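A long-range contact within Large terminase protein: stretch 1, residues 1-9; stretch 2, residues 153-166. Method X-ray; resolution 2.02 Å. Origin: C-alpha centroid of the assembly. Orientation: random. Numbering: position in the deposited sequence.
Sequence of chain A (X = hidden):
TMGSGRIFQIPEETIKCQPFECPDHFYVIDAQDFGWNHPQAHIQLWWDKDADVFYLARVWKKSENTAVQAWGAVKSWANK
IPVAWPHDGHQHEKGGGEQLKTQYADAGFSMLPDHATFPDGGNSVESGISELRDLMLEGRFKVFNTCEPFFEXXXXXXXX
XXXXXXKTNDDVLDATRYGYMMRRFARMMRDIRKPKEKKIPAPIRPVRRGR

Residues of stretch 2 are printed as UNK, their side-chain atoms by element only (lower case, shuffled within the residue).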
# COMPACT_ATOMS: atom_id res chain seq x y z
N THR A 1 1.92 -25.96 0.59
CA THR A 1 1.04 -25.08 1.35
C THR A 1 1.59 -23.64 1.44
O THR A 1 0.85 -22.66 1.22
CB THR A 1 0.71 -25.67 2.74
OG1 THR A 1 0.75 -24.64 3.74
CG2 THR A 1 1.67 -26.79 3.10
N MET A 2 2.88 -23.52 1.76
CA MET A 2 3.61 -22.27 1.59
C MET A 2 4.51 -22.34 0.37
O MET A 2 5.51 -21.63 0.28
CB MET A 2 4.44 -21.95 2.84
CG MET A 2 3.64 -21.27 3.94
SD MET A 2 3.16 -19.57 3.56
CE MET A 2 1.43 -19.81 3.18
N GLY A 3 4.13 -23.22 -0.57
CA GLY A 3 4.84 -23.42 -1.82
C GLY A 3 6.31 -23.76 -1.65
O GLY A 3 6.68 -24.66 -0.89
N SER A 4 7.16 -23.04 -2.38
CA SER A 4 8.61 -23.19 -2.26
C SER A 4 9.17 -22.30 -1.14
O SER A 4 10.39 -22.23 -0.94
CB SER A 4 9.30 -22.89 -3.60
OG SER A 4 9.04 -21.56 -4.02
N GLY A 5 8.29 -21.60 -0.42
CA GLY A 5 8.69 -20.85 0.75
C GLY A 5 8.15 -19.43 0.82
O GLY A 5 7.72 -18.85 -0.19
N ARG A 6 8.19 -18.87 2.03
CA ARG A 6 7.71 -17.51 2.24
C ARG A 6 8.59 -16.48 1.56
O ARG A 6 9.81 -16.65 1.45
CB ARG A 6 7.60 -17.21 3.73
CG ARG A 6 6.35 -17.78 4.35
CD ARG A 6 6.26 -17.42 5.81
NE ARG A 6 6.59 -16.01 6.00
CZ ARG A 6 6.59 -15.39 7.18
NH1 ARG A 6 6.28 -16.04 8.29
NH2 ARG A 6 6.91 -14.10 7.24
N ILE A 7 7.95 -15.41 1.09
CA ILE A 7 8.62 -14.34 0.37
C ILE A 7 9.42 -13.46 1.33
O ILE A 7 10.57 -13.13 1.05
CB ILE A 7 7.60 -13.52 -0.46
CG1 ILE A 7 7.23 -14.30 -1.73
CG2 ILE A 7 8.16 -12.17 -0.82
CD1 ILE A 7 6.06 -13.75 -2.51
N PHE A 8 8.82 -13.11 2.46
CA PHE A 8 9.50 -12.33 3.49
C PHE A 8 9.87 -13.23 4.68
O PHE A 8 9.08 -13.42 5.61
CB PHE A 8 8.63 -11.15 3.96
CG PHE A 8 8.25 -10.18 2.86
CD1 PHE A 8 9.22 -9.40 2.24
CD2 PHE A 8 6.93 -10.03 2.47
CE1 PHE A 8 8.88 -8.51 1.24
CE2 PHE A 8 6.58 -9.13 1.47
CZ PHE A 8 7.56 -8.38 0.85
N GLN A 9 11.06 -13.81 4.64
CA GLN A 9 11.52 -14.65 5.74
C GLN A 9 12.20 -13.81 6.81
O GLN A 9 13.41 -13.93 7.05
CB GLN A 9 12.42 -15.78 5.25
CG GLN A 9 11.63 -16.92 4.63
CD GLN A 9 12.50 -18.07 4.19
OE1 GLN A 9 13.71 -17.93 4.09
NE2 GLN A 9 11.87 -19.21 3.92
N UNK A 153 -1.28 -10.95 6.01
CA UNK A 153 -0.85 -11.21 4.63
C UNK A 153 0.65 -11.53 4.55
O UNK A 153 1.06 -12.44 3.83
o UNK A 153 -1.95 -8.16 1.93
o UNK A 153 -4.11 -8.27 2.33
c UNK A 153 -2.64 -9.63 3.67
c UNK A 153 -1.16 -10.01 3.74
c UNK A 153 -2.93 -8.61 2.57
N UNK A 154 1.44 -10.77 5.30
CA UNK A 154 2.88 -10.93 5.41
C UNK A 154 3.23 -12.38 5.76
O UNK A 154 4.17 -12.95 5.19
c UNK A 154 7.09 -9.28 6.31
c UNK A 154 5.34 -10.78 7.83
c UNK A 154 5.75 -9.25 6.03
c UNK A 154 3.38 -9.96 6.49
c UNK A 154 4.86 -10.02 6.77
c UNK A 154 6.70 -10.82 8.11
c UNK A 154 7.57 -10.07 7.35
N UNK A 155 2.46 -12.96 6.67
CA UNK A 155 2.66 -14.34 7.13
C UNK A 155 2.41 -15.41 6.07
O UNK A 155 3.03 -16.48 6.10
n UNK A 155 -1.28 -12.19 11.77
c UNK A 155 -0.07 -12.71 11.69
c UNK A 155 1.44 -14.44 10.79
n UNK A 155 0.92 -12.17 12.39
c UNK A 155 2.22 -13.95 9.59
n UNK A 155 0.15 -13.78 10.94
c UNK A 155 1.77 -14.62 8.33
N UNK A 156 1.49 -15.11 5.15
CA UNK A 156 1.05 -16.06 4.13
C UNK A 156 1.67 -15.87 2.74
O UNK A 156 1.52 -16.72 1.88
c UNK A 156 -0.47 -15.97 4.00
c UNK A 156 -0.99 -17.73 5.66
c UNK A 156 -2.74 -16.09 4.99
c UNK A 156 -1.26 -16.30 5.26
N UNK A 157 2.34 -14.74 2.52
CA UNK A 157 2.88 -14.39 1.21
C UNK A 157 4.02 -15.35 0.82
O UNK A 157 5.06 -15.41 1.50
c UNK A 157 2.30 -12.39 -0.96
c UNK A 157 3.27 -10.79 -2.46
c UNK A 157 4.35 -11.31 -0.40
c UNK A 157 2.26 -11.69 -2.16
o UNK A 157 3.24 -10.05 -3.64
c UNK A 157 3.40 -12.96 1.25
c UNK A 157 3.36 -12.22 -0.07
c UNK A 157 4.31 -10.60 -1.58
N UNK A 158 3.83 -16.08 -0.28
CA UNK A 158 4.79 -17.12 -0.65
C UNK A 158 4.89 -17.32 -2.16
O UNK A 158 4.12 -16.74 -2.93
n UNK A 158 1.88 -18.55 -0.07
c UNK A 158 0.93 -19.23 -0.68
c UNK A 158 4.40 -18.44 0.02
c UNK A 158 2.86 -20.00 -1.38
n UNK A 158 1.50 -20.12 -1.48
c UNK A 158 3.11 -19.01 -0.48
N UNK A 159 5.84 -18.15 -2.58
CA UNK A 159 5.99 -18.51 -3.98
C UNK A 159 5.50 -19.93 -4.21
O UNK A 159 5.55 -20.77 -3.31
c UNK A 159 9.42 -16.86 -4.73
c UNK A 159 7.45 -18.39 -4.41
n UNK A 159 10.08 -13.30 -5.33
n UNK A 159 9.85 -15.47 -4.60
c UNK A 159 7.95 -16.96 -4.40
c UNK A 159 9.67 -14.55 -5.54
n UNK A 159 9.10 -14.87 -6.70
N UNK A 160 5.03 -20.21 -5.43
CA UNK A 160 4.57 -21.56 -5.74
C UNK A 160 5.75 -22.50 -5.94
O UNK A 160 6.91 -22.13 -5.71
c UNK A 160 4.19 -21.06 -8.21
o UNK A 160 3.41 -20.55 -9.04
c UNK A 160 3.59 -21.59 -6.92
o UNK A 160 5.42 -21.16 -8.42
N UNK A 161 5.46 -23.72 -6.39
CA UNK A 161 6.48 -24.74 -6.52
C UNK A 161 7.55 -24.39 -7.57
O UNK A 161 8.65 -24.96 -7.54
o UNK A 161 4.71 -28.36 -7.86
c UNK A 161 4.86 -25.98 -8.04
c UNK A 161 4.33 -27.34 -8.48
c UNK A 161 5.83 -26.08 -6.86
o UNK A 161 3.53 -27.39 -9.44
N UNK A 162 7.24 -23.45 -8.47
CA UNK A 162 8.18 -23.08 -9.54
C UNK A 162 8.84 -21.72 -9.33
O UNK A 162 9.66 -21.29 -10.13
n UNK A 162 6.18 -25.09 -11.48
c UNK A 162 7.51 -23.16 -10.91
c UNK A 162 7.40 -24.58 -11.40
o UNK A 162 8.40 -25.21 -11.69
N UNK A 163 8.48 -21.05 -8.25
CA UNK A 163 9.15 -19.82 -7.87
C UNK A 163 8.39 -18.54 -8.17
O UNK A 163 8.95 -17.45 -8.01
N UNK A 164 7.14 -18.67 -8.61
CA UNK A 164 6.32 -17.50 -8.92
C UNK A 164 5.54 -17.05 -7.69
O UNK A 164 5.06 -17.89 -6.92
c UNK A 164 4.90 -17.77 -12.51
n UNK A 164 3.14 -16.28 -13.53
c UNK A 164 5.97 -17.85 -11.42
c UNK A 164 4.32 -16.36 -12.61
c UNK A 164 5.34 -17.80 -10.05
N UNK A 165 5.41 -15.74 -7.50
CA UNK A 165 4.57 -15.19 -6.43
C UNK A 165 3.17 -15.76 -6.55
O UNK A 165 2.60 -15.80 -7.63
c UNK A 165 4.45 -13.66 -6.53
c UNK A 165 5.85 -11.61 -6.98
c UNK A 165 3.50 -13.12 -5.46
c UNK A 165 5.81 -12.98 -6.40
N UNK A 166 2.63 -16.24 -5.44
CA UNK A 166 1.24 -16.66 -5.41
C UNK A 166 0.42 -15.44 -5.01
O UNK A 166 0.53 -14.93 -3.88
c UNK A 166 1.01 -17.85 -4.45
c UNK A 166 1.73 -19.08 -4.97
c UNK A 166 -0.47 -18.13 -4.28
O HOH W 1 6.05 -13.66 2.91

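Position 153 has three carbons, the third carrying two oxygens, which leaves glutamate, E153; it touches nothing on stretch 1. Position 154 shows one carbon and a six-carbon ring, hence F154. Its CE1 lies 3.4 Å from F8 CB, and the two rings are near parallel (4°) but slid apart, centroids 5.5 Å apart.

At 155, three carbons, a nitrogen and a carbon bearing two more nitrogens define R155. Its side chain points away; its backbone O lies 3.4 Å from R6 CD. Position 156 has four carbons forked at the second, so L156, whose CD2 is 4.0 Å from M2 CE.

Position 157 carries one carbon and a six-carbon ring bearing an oxygen: Y157. I7 CD1 sits over one ring face, 3.8 Å from the centroid and 16° off the normal, while F8 CE2 approaches Y157 CD2 at the ring edge, 3.6 Å away.

Position 158 has one carbon and a five-membered ring of three carbons and two nitrogens: H158. M2 CA lies over its face, 4.1 Å from the centroid. H158 ND1 donates to L156 O at 2.7 Å.

Position 159 repeats the three-carbon, guanidinium-ended pattern, giving R159; its CG packs 3.8 Å from I7 CG1.

Two carbons, the second with two oxygens, make 160 an aspartate, D160. Its side chain turns away from stretch 1, and OD1 accepts from the backbone N of 162 and of 164. Position 161, with three carbons and two terminal oxygens, is E161, pointing away. Position 162 has two carbons, then one oxygen and one nitrogen: N162, without contact. Position 163 has no side-chain atoms, and its phi of 103° suits G163. Position 164 has four carbons in a row ending in nitrogen: K164, without contact. At 165, four carbons forked at the first, one arm two carbons long, indicate I165, whose CG2 is 4.0 Å from I7 CD1. Position 166 has one carbon carrying two more: V166, beyond contact range.

The contact is a short antiparallel pairing anchored by backbone bonds: S4 N to R159 O (2.9 Å), R159 N to G5 O (3.1 Å) and I7 N to Y157 O (2.9 Å, 173°). S4 OG adds a bond to D160 O at 2.8 Å. G3 fits because an ideal CB would fall 1.7 Å from R159 O. Beyond the pairing, I7 and F8 pack against Y157 and F154, and a water links F8 N (2.9 Å from its O) to F154 O (3.0 Å from its O).

Stretch 2 (153-166) EFRLYHRDENGKIV
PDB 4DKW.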